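Side-chain contacts in (S)-ureidoglycine aminohydrolase (Escherichia coli, PDB 1RC6), which hydrolyses (S)-ureidoglycine to (S)-ureidoglycolate and ammonia with manganese as cofactor, a step in the use of allantoin as a nitrogen source: residues A[48-53]-A[225-230]; A[74-79]-A[129-134]; A[137-142]-A[255-260]. All blocks are in the same frame, centred on the assembly; numbering follows the deposited sequence.

Contact 1. Residues A[48-53]-A[225-230]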
loop_
_atom_site.group_PDB
_atom_site.type_symbol
_atom_site.label_atom_id
_atom_site.label_comp_id
_atom_site.label_asym_id
_atom_site.label_seq_id
_atom_site.Cartn_x
_atom_site.Cartn_y
_atom_site.Cartn_z
ATOM N N THR A 48 -7.032 -3.421 9.703
ATOM C CA THR A 48 -5.820 -3.847 10.345
ATOM C C THR A 48 -4.672 -2.921 9.973
ATOM O O THR A 48 -4.229 -2.870 8.832
ATOM C CB THR A 48 -5.521 -5.318 9.989
ATOM O OG1 THR A 48 -4.117 -5.561 10.103
ATOM C CG2 THR A 48 -6.000 -5.645 8.590
ATOM N N ILE A 49 -4.235 -2.151 10.957
ATOM C CA ILE A 49 -3.130 -1.213 10.801
ATOM C C ILE A 49 -1.812 -1.965 10.548
ATOM O O ILE A 49 -1.546 -2.988 11.183
ATOM C CB ILE A 49 -2.991 -0.366 12.062
ATOM C CG1 ILE A 49 -4.261 0.449 12.267
ATOM C CG2 ILE A 49 -1.787 0.521 11.966
ATOM C CD1 ILE A 49 -4.370 1.055 13.647
ATOM N N LEU A 50 -0.998 -1.452 9.623
ATOM C CA LEU A 50 0.278 -2.074 9.274
ATOM C C LEU A 50 1.453 -1.221 9.731
ATOM O O LEU A 50 1.787 -1.214 10.900
ATOM C CB LEU A 50 0.330 -2.315 7.768
ATOM C CG LEU A 50 -0.874 -3.160 7.313
ATOM C CD1 LEU A 50 -0.847 -3.358 5.813
ATOM C CD2 LEU A 50 -0.853 -4.497 8.015
ATOM N N SER A 51 2.089 -0.500 8.826
ATOM C CA SER A 51 3.200 0.341 9.241
ATOM C C SER A 51 2.708 1.562 10.035
ATOM O O SER A 51 1.615 2.082 9.799
ATOM C CB SER A 51 3.986 0.803 8.013
ATOM O OG SER A 51 4.546 -0.303 7.321
ATOM N N THR A 52 3.519 2.008 10.990
ATOM C CA THR A 52 3.205 3.180 11.813
ATOM C C THR A 52 4.546 3.747 12.248
ATOM O O THR A 52 5.561 3.070 12.146
ATOM C CB THR A 52 2.428 2.816 13.093
ATOM O OG1 THR A 52 3.268 2.033 13.947
ATOM C CG2 THR A 52 1.176 2.015 12.770
ATOM N N PRO A 53 4.572 4.996 12.728
ATOM C CA PRO A 53 5.833 5.595 13.168
ATOM C C PRO A 53 6.515 4.749 14.233
ATOM O O PRO A 53 7.739 4.683 14.293
ATOM C CB PRO A 53 5.394 6.947 13.709
ATOM C CG PRO A 53 4.297 7.308 12.776
ATOM C CD PRO A 53 3.503 6.009 12.707
ATOM N N GLY A 225 -0.983 -11.542 0.256
ATOM C CA GLY A 225 -1.506 -11.275 1.584
ATOM C C GLY A 225 -0.461 -10.786 2.575
ATOM O O GLY A 225 -0.798 -10.186 3.595
ATOM N N ASP A 226 0.809 -11.045 2.291
ATOM C CA ASP A 226 1.887 -10.614 3.174
ATOM C C ASP A 226 2.152 -9.123 3.024
ATOM O O ASP A 226 1.874 -8.532 1.978
ATOM C CB ASP A 226 3.184 -11.362 2.852
ATOM C CG ASP A 226 3.169 -12.807 3.318
ATOM O OD1 ASP A 226 4.171 -13.512 3.058
ATOM O OD2 ASP A 226 2.167 -13.239 3.943
ATOM N N TYR A 227 2.703 -8.521 4.075
ATOM C CA TYR A 227 3.032 -7.111 4.058
ATOM C C TYR A 227 4.461 -6.975 4.512
ATOM O O TYR A 227 4.880 -7.657 5.430
ATOM C CB TYR A 227 2.145 -6.312 5.008
ATOM C CG TYR A 227 2.530 -4.853 5.042
ATOM C CD1 TYR A 227 2.161 -3.990 4.013
ATOM C CD2 TYR A 227 3.316 -4.348 6.074
ATOM C CE1 TYR A 227 2.572 -2.651 4.009
ATOM C CE2 TYR A 227 3.732 -3.019 6.090
ATOM C CZ TYR A 227 3.359 -2.180 5.059
ATOM O OH TYR A 227 3.770 -0.875 5.087
ATOM N N ILE A 228 5.208 -6.074 3.895
ATOM C CA ILE A 228 6.594 -5.913 4.271
ATOM C C ILE A 228 6.995 -4.464 4.463
ATOM O O ILE A 228 6.760 -3.628 3.590
ATOM C CB ILE A 228 7.512 -6.496 3.196
ATOM C CG1 ILE A 228 7.038 -7.888 2.811
ATOM C CG2 ILE A 228 8.945 -6.524 3.699
ATOM C CD1 ILE A 228 7.771 -8.446 1.625
ATOM N N PHE A 229 7.607 -4.175 5.606
ATOM C CA PHE A 229 8.089 -2.830 5.876
ATOM C C PHE A 229 9.602 -2.781 5.717
ATOM O O PHE A 229 10.330 -3.358 6.514
ATOM C CB PHE A 229 7.749 -2.375 7.291
ATOM C CG PHE A 229 8.424 -1.093 7.670
ATOM C CD1 PHE A 229 9.370 -1.062 8.688
ATOM C CD2 PHE A 229 8.134 0.088 6.982
ATOM C CE1 PHE A 229 10.021 0.134 9.022
ATOM C CE2 PHE A 229 8.774 1.280 7.301
ATOM C CZ PHE A 229 9.718 1.307 8.322
ATOM N N MET A 230 10.061 -2.085 4.687
ATOM C CA MET A 230 11.482 -1.946 4.410
ATOM C C MET A 230 11.902 -0.575 4.930
ATOM O O MET A 230 11.581 0.453 4.330
ATOM C CB MET A 230 11.711 -2.034 2.902
ATOM C CG MET A 230 11.150 -3.290 2.230
ATOM S SD MET A 230 11.073 -3.115 0.407
ATOM C CE MET A 230 9.838 -4.327 -0.034
#

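Contact 2. Residues A[74-79]-A[129-134]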
loop_
_atom_site.group_PDB
_atom_site.type_symbol
_atom_site.label_atom_id
_atom_site.label_comp_id
_atom_site.label_asym_id
_atom_site.label_seq_id
_atom_site.Cartn_x
_atom_site.Cartn_y
_atom_site.Cartn_z
ATOM N N GLN A 74 -17.338 8.861 7.273
ATOM C CA GLN A 74 -16.968 10.022 8.050
ATOM C C GLN A 74 -15.910 10.894 7.406
ATOM O O GLN A 74 -15.881 12.092 7.635
ATOM C CB GLN A 74 -16.486 9.575 9.416
ATOM C CG GLN A 74 -15.864 10.668 10.253
ATOM C CD GLN A 74 -15.455 10.156 11.623
ATOM O OE1 GLN A 74 -16.271 9.576 12.346
ATOM N NE2 GLN A 74 -14.189 10.362 11.986
ATOM N N GLY A 75 -15.043 10.304 6.598
ATOM C CA GLY A 75 -13.992 11.085 5.977
ATOM C C GLY A 75 -12.657 10.619 6.529
ATOM O O GLY A 75 -12.359 10.824 7.707
ATOM N N PHE A 76 -11.850 10.006 5.667
ATOM C CA PHE A 76 -10.563 9.466 6.060
ATOM C C PHE A 76 -9.414 10.448 6.262
ATOM O O PHE A 76 -8.746 10.416 7.309
ATOM C CB PHE A 76 -10.136 8.382 5.065
ATOM C CG PHE A 76 -8.780 7.797 5.348
ATOM C CD1 PHE A 76 -8.463 7.323 6.618
ATOM C CD2 PHE A 76 -7.820 7.712 4.342
ATOM C CE1 PHE A 76 -7.205 6.769 6.883
ATOM C CE2 PHE A 76 -6.561 7.161 4.593
ATOM C CZ PHE A 76 -6.252 6.689 5.865
ATOM N N GLY A 77 -9.165 11.311 5.288
ATOM C CA GLY A 77 -8.049 12.243 5.424
ATOM C C GLY A 77 -7.756 12.999 6.727
ATOM O O GLY A 77 -7.778 12.445 7.823
ATOM N N GLY A 78 -7.463 14.291 6.589
ATOM C CA GLY A 78 -7.148 15.140 7.730
ATOM C C GLY A 78 -6.311 16.318 7.256
ATOM O O GLY A 78 -5.724 16.258 6.173
ATOM N N GLU A 79 -6.244 17.387 8.044
ATOM C CA GLU A 79 -5.469 18.564 7.650
ATOM C C GLU A 79 -3.984 18.275 7.463
ATOM O O GLU A 79 -3.344 17.669 8.322
ATOM C CB GLU A 79 -5.647 19.696 8.673
ATOM C CG GLU A 79 -6.979 20.429 8.558
ATOM C CD GLU A 79 -7.196 21.025 7.171
ATOM O OE1 GLU A 79 -6.371 21.870 6.758
ATOM O OE2 GLU A 79 -8.186 20.648 6.498
ATOM N N ILE A 129 -9.627 -3.462 0.566
ATOM C CA ILE A 129 -8.907 -2.233 0.274
ATOM C C ILE A 129 -7.540 -2.067 0.964
ATOM O O ILE A 129 -7.279 -2.647 2.022
ATOM C CB ILE A 129 -9.853 -1.041 0.611
ATOM C CG1 ILE A 129 -10.025 -0.195 -0.635
ATOM C CG2 ILE A 129 -9.391 -0.263 1.810
ATOM C CD1 ILE A 129 -10.767 -0.945 -1.737
ATOM N N PHE A 130 -6.659 -1.292 0.335
ATOM C CA PHE A 130 -5.338 -0.992 0.892
ATOM C C PHE A 130 -5.318 0.514 1.108
ATOM O O PHE A 130 -5.525 1.268 0.166
ATOM C CB PHE A 130 -4.221 -1.356 -0.076
ATOM C CG PHE A 130 -2.863 -0.893 0.380
ATOM C CD1 PHE A 130 -2.263 -1.458 1.497
ATOM C CD2 PHE A 130 -2.213 0.142 -0.270
ATOM C CE1 PHE A 130 -1.040 -0.996 1.959
ATOM C CE2 PHE A 130 -0.991 0.618 0.181
ATOM C CZ PHE A 130 -0.401 0.049 1.298
ATOM N N LEU A 131 -5.068 0.952 2.337
ATOM C CA LEU A 131 -5.055 2.375 2.662
ATOM C C LEU A 131 -3.704 2.876 3.081
ATOM O O LEU A 131 -2.917 2.132 3.661
ATOM C CB LEU A 131 -6.045 2.679 3.777
ATOM C CG LEU A 131 -7.460 3.021 3.327
ATOM C CD1 LEU A 131 -8.292 3.286 4.557
ATOM C CD2 LEU A 131 -7.448 4.239 2.386
ATOM N N TYR A 132 -3.463 4.159 2.823
ATOM C CA TYR A 132 -2.192 4.771 3.143
ATOM C C TYR A 132 -2.344 6.253 3.399
ATOM O O TYR A 132 -3.129 6.927 2.734
ATOM C CB TYR A 132 -1.232 4.547 1.978
ATOM C CG TYR A 132 0.118 5.214 2.111
ATOM C CD1 TYR A 132 0.279 6.570 1.857
ATOM C CD2 TYR A 132 1.251 4.473 2.454
ATOM C CE1 TYR A 132 1.543 7.170 1.928
ATOM C CE2 TYR A 132 2.510 5.066 2.532
ATOM C CZ TYR A 132 2.651 6.408 2.261
ATOM O OH TYR A 132 3.910 6.978 2.265
ATOM N N LYS A 133 -1.597 6.767 4.369
ATOM C CA LYS A 133 -1.651 8.187 4.669
ATOM C C LYS A 133 -0.312 8.637 5.221
ATOM O O LYS A 133 0.399 7.858 5.837
ATOM C CB LYS A 133 -2.743 8.489 5.692
ATOM C CG LYS A 133 -2.432 7.989 7.104
ATOM C CD LYS A 133 -3.417 8.535 8.134
ATOM C CE LYS A 133 -3.109 8.004 9.513
ATOM N NZ LYS A 133 -4.002 8.562 10.561
ATOM N N ARG A 134 0.034 9.895 4.981
ATOM C CA ARG A 134 1.279 10.476 5.485
ATOM C C ARG A 134 1.081 11.982 5.584
ATOM O O ARG A 134 0.122 12.525 5.039
ATOM C CB ARG A 134 2.462 10.181 4.553
ATOM C CG ARG A 134 2.455 10.960 3.269
ATOM C CD ARG A 134 3.667 10.658 2.403
ATOM N NE ARG A 134 4.926 11.050 3.034
ATOM C CZ ARG A 134 5.830 10.181 3.486
ATOM N NH1 ARG A 134 5.614 8.871 3.374
ATOM N NH2 ARG A 134 6.940 10.615 4.065
#

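Contact 3. Residues A[137-142]-A[255-260]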
loop_
_atom_site.group_PDB
_atom_site.type_symbol
_atom_site.label_atom_id
_atom_site.label_comp_id
_atom_site.label_asym_id
_atom_site.label_seq_id
_atom_site.Cartn_x
_atom_site.Cartn_y
_atom_site.Cartn_z
ATOM N N VAL A 137 4.408 17.203 2.588
ATOM C CA VAL A 137 5.428 18.234 2.719
ATOM C C VAL A 137 5.381 19.220 1.563
ATOM O O VAL A 137 5.785 18.918 0.435
ATOM C CB VAL A 137 6.829 17.637 2.803
ATOM C CG1 VAL A 137 7.851 18.754 2.798
ATOM C CG2 VAL A 137 6.955 16.822 4.067
ATOM N N PRO A 138 4.884 20.428 1.840
ATOM C CA PRO A 138 4.770 21.478 0.830
ATOM C C PRO A 138 6.105 22.065 0.435
ATOM O O PRO A 138 7.046 22.076 1.221
ATOM C CB PRO A 138 3.860 22.494 1.507
ATOM C CG PRO A 138 4.272 22.386 2.941
ATOM C CD PRO A 138 4.358 20.889 3.139
ATOM N N VAL A 139 6.166 22.542 -0.798
ATOM C CA VAL A 139 7.356 23.160 -1.349
ATOM C C VAL A 139 6.910 24.412 -2.112
ATOM O O VAL A 139 5.850 24.417 -2.737
ATOM C CB VAL A 139 8.076 22.191 -2.312
ATOM C CG1 VAL A 139 7.190 21.885 -3.492
ATOM C CG2 VAL A 139 9.379 22.793 -2.790
ATOM N N GLU A 140 7.712 25.471 -2.057
ATOM C CA GLU A 140 7.382 26.723 -2.736
ATOM C C GLU A 140 7.086 26.547 -4.224
ATOM O O GLU A 140 7.874 25.951 -4.966
ATOM C CB GLU A 140 8.522 27.735 -2.571
ATOM C CG GLU A 140 8.851 28.075 -1.117
ATOM C CD GLU A 140 7.868 29.071 -0.490
ATOM O OE1 GLU A 140 6.651 28.976 -0.787
ATOM O OE2 GLU A 140 8.310 29.939 0.310
ATOM N N GLY A 141 5.936 27.062 -4.646
ATOM C CA GLY A 141 5.561 26.993 -6.044
ATOM C C GLY A 141 5.031 25.677 -6.565
ATOM O O GLY A 141 5.133 25.408 -7.763
ATOM N N TYR A 142 4.465 24.854 -5.685
ATOM C CA TYR A 142 3.918 23.568 -6.095
ATOM C C TYR A 142 2.802 23.103 -5.192
ATOM O O TYR A 142 2.669 23.560 -4.053
ATOM C CB TYR A 142 4.991 22.490 -6.097
ATOM C CG TYR A 142 6.131 22.714 -7.048
ATOM C CD1 TYR A 142 7.210 23.529 -6.700
ATOM C CD2 TYR A 142 6.157 22.077 -8.280
ATOM C CE1 TYR A 142 8.288 23.690 -7.559
ATOM C CE2 TYR A 142 7.223 22.230 -9.145
ATOM C CZ TYR A 142 8.287 23.034 -8.783
ATOM O OH TYR A 142 9.348 23.165 -9.651
ATOM N N CYS A 255 9.262 10.799 -2.033
ATOM C CA CYS A 255 10.203 11.328 -3.010
ATOM C C CYS A 255 10.092 12.822 -3.237
ATOM O O CYS A 255 9.253 13.498 -2.646
ATOM C CB CYS A 255 9.989 10.627 -4.341
ATOM S SG CYS A 255 8.289 10.819 -4.945
ATOM N N ASN A 256 10.957 13.321 -4.116
ATOM C CA ASN A 256 11.004 14.732 -4.488
ATOM C C ASN A 256 11.191 15.733 -3.352
ATOM O O ASN A 256 10.833 16.903 -3.501
ATOM C CB ASN A 256 9.745 15.132 -5.258
ATOM C CG ASN A 256 9.490 14.259 -6.475
ATOM O OD1 ASN A 256 10.416 13.694 -7.081
ATOM N ND2 ASN A 256 8.221 14.163 -6.855
ATOM N N ARG A 257 11.754 15.313 -2.228
ATOM C CA ARG A 257 11.947 16.258 -1.138
ATOM C C ARG A 257 13.331 16.188 -0.518
ATOM O O ARG A 257 13.952 15.127 -0.482
ATOM C CB ARG A 257 10.893 16.035 -0.056
ATOM C CG ARG A 257 9.486 16.343 -0.505
ATOM C CD ARG A 257 9.254 17.848 -0.634
ATOM N NE ARG A 257 7.884 18.162 -1.056
ATOM C CZ ARG A 257 7.444 18.086 -2.312
ATOM N NH1 ARG A 257 6.182 18.382 -2.590
ATOM N NH2 ARG A 257 8.271 17.732 -3.290
ATOM N N ASP A 258 13.816 17.328 -0.042
ATOM C CA ASP A 258 15.118 17.390 0.615
ATOM C C ASP A 258 14.859 16.894 2.030
ATOM O O ASP A 258 13.712 16.690 2.416
ATOM C CB ASP A 258 15.617 18.834 0.666
ATOM C CG ASP A 258 17.038 18.953 1.177
ATOM O OD1 ASP A 258 17.460 20.092 1.449
ATOM O OD2 ASP A 258 17.746 17.931 1.300
ATOM N N VAL A 259 15.906 16.686 2.809
ATOM C CA VAL A 259 15.692 16.241 4.165
ATOM C C VAL A 259 15.865 17.428 5.072
ATOM O O VAL A 259 16.924 18.041 5.098
ATOM C CB VAL A 259 16.676 15.146 4.566
ATOM C CG1 VAL A 259 16.632 14.937 6.072
ATOM C CG2 VAL A 259 16.318 13.865 3.846
ATOM N N GLU A 260 14.815 17.772 5.801
ATOM C CA GLU A 260 14.889 18.904 6.708
ATOM C C GLU A 260 15.642 18.509 7.955
ATOM O O GLU A 260 15.676 17.343 8.333
ATOM C CB GLU A 260 13.488 19.397 7.068
ATOM C CG GLU A 260 12.707 19.853 5.857
ATOM C CD GLU A 260 13.511 20.793 4.968
ATOM O OE1 GLU A 260 13.161 20.925 3.776
ATOM O OE2 GLU A 260 14.485 21.404 5.460
#

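Contact 1. Residues A[48-53]-A[225-230]
The backbones of Leu50 and Ser51 pass at side-chain distance from the strand 227-230, with 7.8 Å between the CA atoms of Leu50 and Tyr227 and 6.7 Å between those of Ser51 and Phe229. Side chains therefore fill the gap. The Tyr227 ring is covered on one face by Leu50, whose CD1 lies 3.9 Å from the ring centroid and 23° off its normal, a CH-pi contact displaced toward Tyr227 CD1. Leu50 CB, 3.9 Å from Tyr227 CE2, extends the cover over the same face to the CE2 side. With its CG anti to the backbone N (chi1 177°), Tyr227 reaches across to segment 48-53 and brings its hydroxyl beside Ser51. The two segments come from the two halves of a bicupin: strand 46-49 edges the sheet of the N-terminal cupin, whereas strand 227-230 belongs to the C-terminal one, where it pairs with strand 26-29. Ser51 OG meets Tyr227 OH at the ring edge, in its plane, as a hydrogen bond; the modelled separation of 2.4 Å is too short to be taken literally. Asp61 is bonded twice to the cluster, through OD1 to Tyr227 OH and through OD2 to Ser51 N. Ser51 OG also comes within 3.6 Å of Phe229 CD2. The Phe229 side chain is about 6 Å from that of His202, a manganese ligand by similarity.

Contact 2. Residues A[74-79]-A[129-134]
In the N-terminal cupin domain, the loop joining strands 60-67 and 81-89 sends the Phe76 side chain onto strand 127-135, where it meets Leu131, Tyr132 and Lys133. A trans chi1 of 177° swings the ring out from the glycine-rich loop onto the strand. Leu131 approaches from the opposite direction and presents both methyls. CD1 sits almost centrally over one face, 4.2 Å from the Phe76 centroid and 9° off the normal, in a CH-pi contact, while CD2 packs 3.8 Å from Phe76 CE2. At the ring edge, in plane, the Tyr132 carbonyl O is 3.9 Å from Phe76 CE2. The aliphatic part of Lys133 adds to the apolar surround: CB is 3.9 Å from Phe76 CZ, and CD is 4.1 Å from that same atom, the chain running extended past the end of the ring. The alternation of the strand gives its other side a different task. The side chains of Tyr132 and Arg134 touch strands 179-186 and 247-254 of the C-terminal cupin, and Arg134 NH1 donates a 2.8 Å hydrogen bond, in the guanidinium plane, to Tyr132 OH. Arg134 NH2 is bonded to Ser58 OG, and the Tyr132 ring stacks with Phe59. One strand thus packs against a loop of its own domain on one side and against the partner domain on the other, as befits the two joined beta-sandwich barrels of a bicupin.

Contact 3. Residues A[137-142]-A[255-260]
Over one face of the Arg257 guanidinium lies the CG1 methyl of Val139, 3.8 Å from Arg257 NH1 and nearer the NH1 end than the centre of the group, while the carbonyl O of Val137 sits at the edge, in the guanidinium plane. That oxygen takes two bonds from the same edge. The principal one comes from NE of Arg257, 2.7 Å from Val137 O and fairly straight at 162°; the donor is tilted 29° from the carbonyl plane. NH1 adds a weak bond to Val137 O at 3.1 Å. On the other edge, on the side of CD, Arg257 NH2 donates to the backbone O of Asn256 at 2.7 Å, approaching from above that carbonyl's plane. The bend at chi2 (-73°) folds the side chain back so that this bond to the preceding residue can form while NE still faces Val137, and the bonds on both edges fix the rotation of the guanidinium. In the bicupin fold, this arginine ties the loop that follows strand 127-135 of the N-terminal domain to the chain end that leaves strand 247-254 of the C-terminal domain. Leu175 O is a further acceptor for NH1, and Val137 N is held by Asp178, so the loop around 175-178 joins both segments. The aliphatic part of Arg257 contributes as well: its CD rests 3.8 Å from Val137 CG1 as the two side chains run antiparallel alongside each other.

All three contacts occur in a single bicupin chain. Contact 2 is internal to the N-terminal cupin, whereas contacts 1 and 3 join segments of the N-terminal half to segments of the C-terminal half. Contacts 1 and 2 reach the same six-stranded sheet, through strands 46-49 and 127-135, with centres 15 Å apart and nearest atoms about 4 Å apart. Contact 3 lies at the surface, its centre 21 Å from contact 2 and 25 Å from contact 1. Along the chain, contact 2 falls between the two segments of contact 1 and is followed by 137-142; contacts 1 and 3 alternate their segments. Contacts 1 and 3 are thus a buried and a peripheral junction; strand 127-135 adds another.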